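DNA ligase (Archaeoglobus fulgidus, PDB 3GDE) probably seals nicks in double-stranded DNA during replication, recombination and repair, using ATP, by way of an enzyme-AMP intermediate. Local coordinates at residues E172-D177 and P456-L461. Sequence-based numbering, arbitrary orientation.
Sequences EGIMRD and PVTGKL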
loop_
_atom_site.group_PDB
_atom_site.type_symbol
_atom_site.label_atom_id
_atom_site.label_comp_id
_atom_site.label_asym_id
_atom_site.label_seq_id
_atom_site.Cartn_x
_atom_site.Cartn_y
_atom_site.Cartn_z
ATOM N N GLU A 172 6.610 8.546 4.365
ATOM C CA GLU A 172 7.003 7.560 5.358
ATOM C C GLU A 172 8.409 7.830 5.877
ATOM O O GLU A 172 8.658 7.703 7.076
ATOM C CB GLU A 172 6.960 6.172 4.712
ATOM C CG GLU A 172 6.293 5.108 5.551
ATOM C CD GLU A 172 4.795 5.043 5.342
ATOM O OE1 GLU A 172 4.098 6.062 5.591
ATOM O OE2 GLU A 172 4.311 3.948 4.949
ATOM N N GLY A 173 9.314 8.202 4.967
ATOM C CA GLY A 173 10.714 8.483 5.284
ATOM C C GLY A 173 10.884 9.665 6.232
ATOM O O GLY A 173 11.613 9.591 7.217
ATOM N N ILE A 174 10.204 10.766 5.931
ATOM C CA ILE A 174 10.234 11.925 6.819
ATOM C C ILE A 174 9.670 11.567 8.202
ATOM O O ILE A 174 10.280 11.888 9.227
ATOM C CB ILE A 174 9.524 13.124 6.189
ATOM C CG1 ILE A 174 10.394 13.688 5.063
ATOM C CG2 ILE A 174 9.184 14.186 7.255
ATOM C CD1 ILE A 174 9.673 14.660 4.143
ATOM N N MET A 175 8.545 10.857 8.229
ATOM C CA MET A 175 7.931 10.451 9.497
ATOM C C MET A 175 8.801 9.545 10.378
ATOM O O MET A 175 8.867 9.761 11.590
ATOM C CB MET A 175 6.562 9.826 9.266
ATOM C CG MET A 175 5.496 10.843 8.910
ATOM S SD MET A 175 5.347 12.181 10.116
ATOM C CE MET A 175 4.908 11.233 11.587
ATOM N N ARG A 176 9.445 8.540 9.769
ATOM C CA ARG A 176 10.422 7.674 10.459
ATOM C C ARG A 176 11.510 8.545 11.094
ATOM O O ARG A 176 11.824 8.395 12.269
ATOM C CB ARG A 176 11.044 6.636 9.490
ATOM C CG ARG A 176 12.459 6.136 9.889
ATOM C CD ARG A 176 13.245 5.425 8.773
ATOM N NE ARG A 176 13.135 6.090 7.471
ATOM C CZ ARG A 176 14.121 6.730 6.837
ATOM N NH1 ARG A 176 15.340 6.804 7.366
ATOM N NH2 ARG A 176 13.884 7.300 5.655
ATOM N N ASP A 177 12.047 9.468 10.302
ATOM C CA ASP A 177 13.140 10.336 10.720
ATOM C C ASP A 177 12.715 11.323 11.810
ATOM O O ASP A 177 13.504 11.642 12.708
ATOM C CB ASP A 177 13.700 11.103 9.514
ATOM C CG ASP A 177 14.499 10.221 8.555
ATOM O OD1 ASP A 177 14.784 9.056 8.882
ATOM O OD2 ASP A 177 14.857 10.706 7.461
ATOM N N PRO A 456 9.040 7.618 -1.675
ATOM C CA PRO A 456 8.579 7.181 -0.355
ATOM C C PRO A 456 9.024 8.068 0.827
ATOM O O PRO A 456 8.479 7.925 1.913
ATOM C CB PRO A 456 9.164 5.771 -0.233
ATOM C CG PRO A 456 10.392 5.822 -1.049
ATOM C CD PRO A 456 10.070 6.716 -2.215
ATOM N N VAL A 457 9.983 8.970 0.628
ATOM C CA VAL A 457 10.335 9.894 1.710
ATOM C C VAL A 457 9.373 11.082 1.840
ATOM O O VAL A 457 8.992 11.450 2.957
ATOM C CB VAL A 457 11.872 10.292 1.793
ATOM C CG1 VAL A 457 12.747 9.508 0.809
ATOM C CG2 VAL A 457 12.098 11.830 1.739
ATOM N N THR A 458 8.950 11.635 0.703
ATOM C CA THR A 458 8.061 12.787 0.683
ATOM C C THR A 458 6.597 12.442 0.368
ATOM O O THR A 458 5.705 13.280 0.539
ATOM C CB THR A 458 8.541 13.837 -0.348
ATOM O OG1 THR A 458 8.480 13.278 -1.670
ATOM C CG2 THR A 458 9.975 14.288 -0.044
ATOM N N GLY A 459 6.363 11.223 -0.119
ATOM C CA GLY A 459 5.052 10.811 -0.635
ATOM C C GLY A 459 4.635 11.484 -1.944
ATOM O O GLY A 459 3.492 11.351 -2.387
ATOM N N LYS A 460 5.545 12.228 -2.558
ATOM C CA LYS A 460 5.244 12.889 -3.831
ATOM C C LYS A 460 5.200 11.880 -4.987
ATOM O O LYS A 460 5.890 10.864 -4.955
ATOM C CB LYS A 460 6.246 14.013 -4.103
ATOM C CG LYS A 460 6.022 15.237 -3.210
ATOM C CD LYS A 460 7.296 16.032 -2.979
ATOM C CE LYS A 460 7.348 17.270 -3.835
ATOM N NZ LYS A 460 8.379 18.236 -3.337
ATOM N N LEU A 461 4.366 12.161 -5.986
ATOM C CA LEU A 461 4.267 11.316 -7.178
ATOM C C LEU A 461 5.093 11.921 -8.296
ATOM O O LEU A 461 4.884 13.082 -8.670
ATOM C CB LEU A 461 2.814 11.152 -7.644
ATOM C CG LEU A 461 1.866 10.083 -7.092
ATOM C CD1 LEU A 461 2.587 8.974 -6.302
ATOM C CD2 LEU A 461 0.809 10.711 -6.250
#
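Ile174 meets the 456–461 loop through its longer branch: chi1 of -73° sets CG1 beside its own backbone N and anti to the carbonyl carbon, and the extended chi2 carries CD1 onward. Its CG1 consequently lies 3.4 Å from Val457 O, the same oxygen that accepts a hydrogen bond from Ile174 N at 3.3 Å. That donor lies in the carbonyl plane, on a lone pair, while CB, CG1 and CD1 of the same isoleucine lie against the oxygen. One residue earlier, Gly173 N donates to Pro456 O over 3.2 Å in a nearly straight bond (N-H...O 165°), although here the donor is tilted 21° from the carbonyl plane. Gly173 has no side chain to intervene, and its CA comes within 3.9 Å of Val457 CA.

This is a worked example of how a helix start is satisfied from outside. First-turn amides have no carbonyl a turn earlier in their own helix, and in this ligase successive carbonyls of the loop connecting the antiparallel strands 446-454 and 461-467 of the OB-fold domain supply the acceptors for helix 172-182 of the DNA-binding domain. The contact thus joins two domains in the closed conformation, and the helix's positive end probably strengthens both bonds.

Apolar packing completes the join. Ile174 and Val457 cross at about a right angle, CG1 against CG2 at 4.2 Å, while Ile174 CD1 reaches Thr458 CG2 at 4.2 Å; Thr26 and Ile29 of helix 22-34 also touch the isoleucine. The Thr458 hydroxyl is engaged within the loop, where OG1 accepts from Lys460 N at 3.2 Å in an ST turn. Glu172 meets Pro456 O through CB, 3.6 Å away, and its carboxylate leads away from the loop, OE1 in a salt bridge with Lys52 and OE2 in a hydrogen bond with Tyr194.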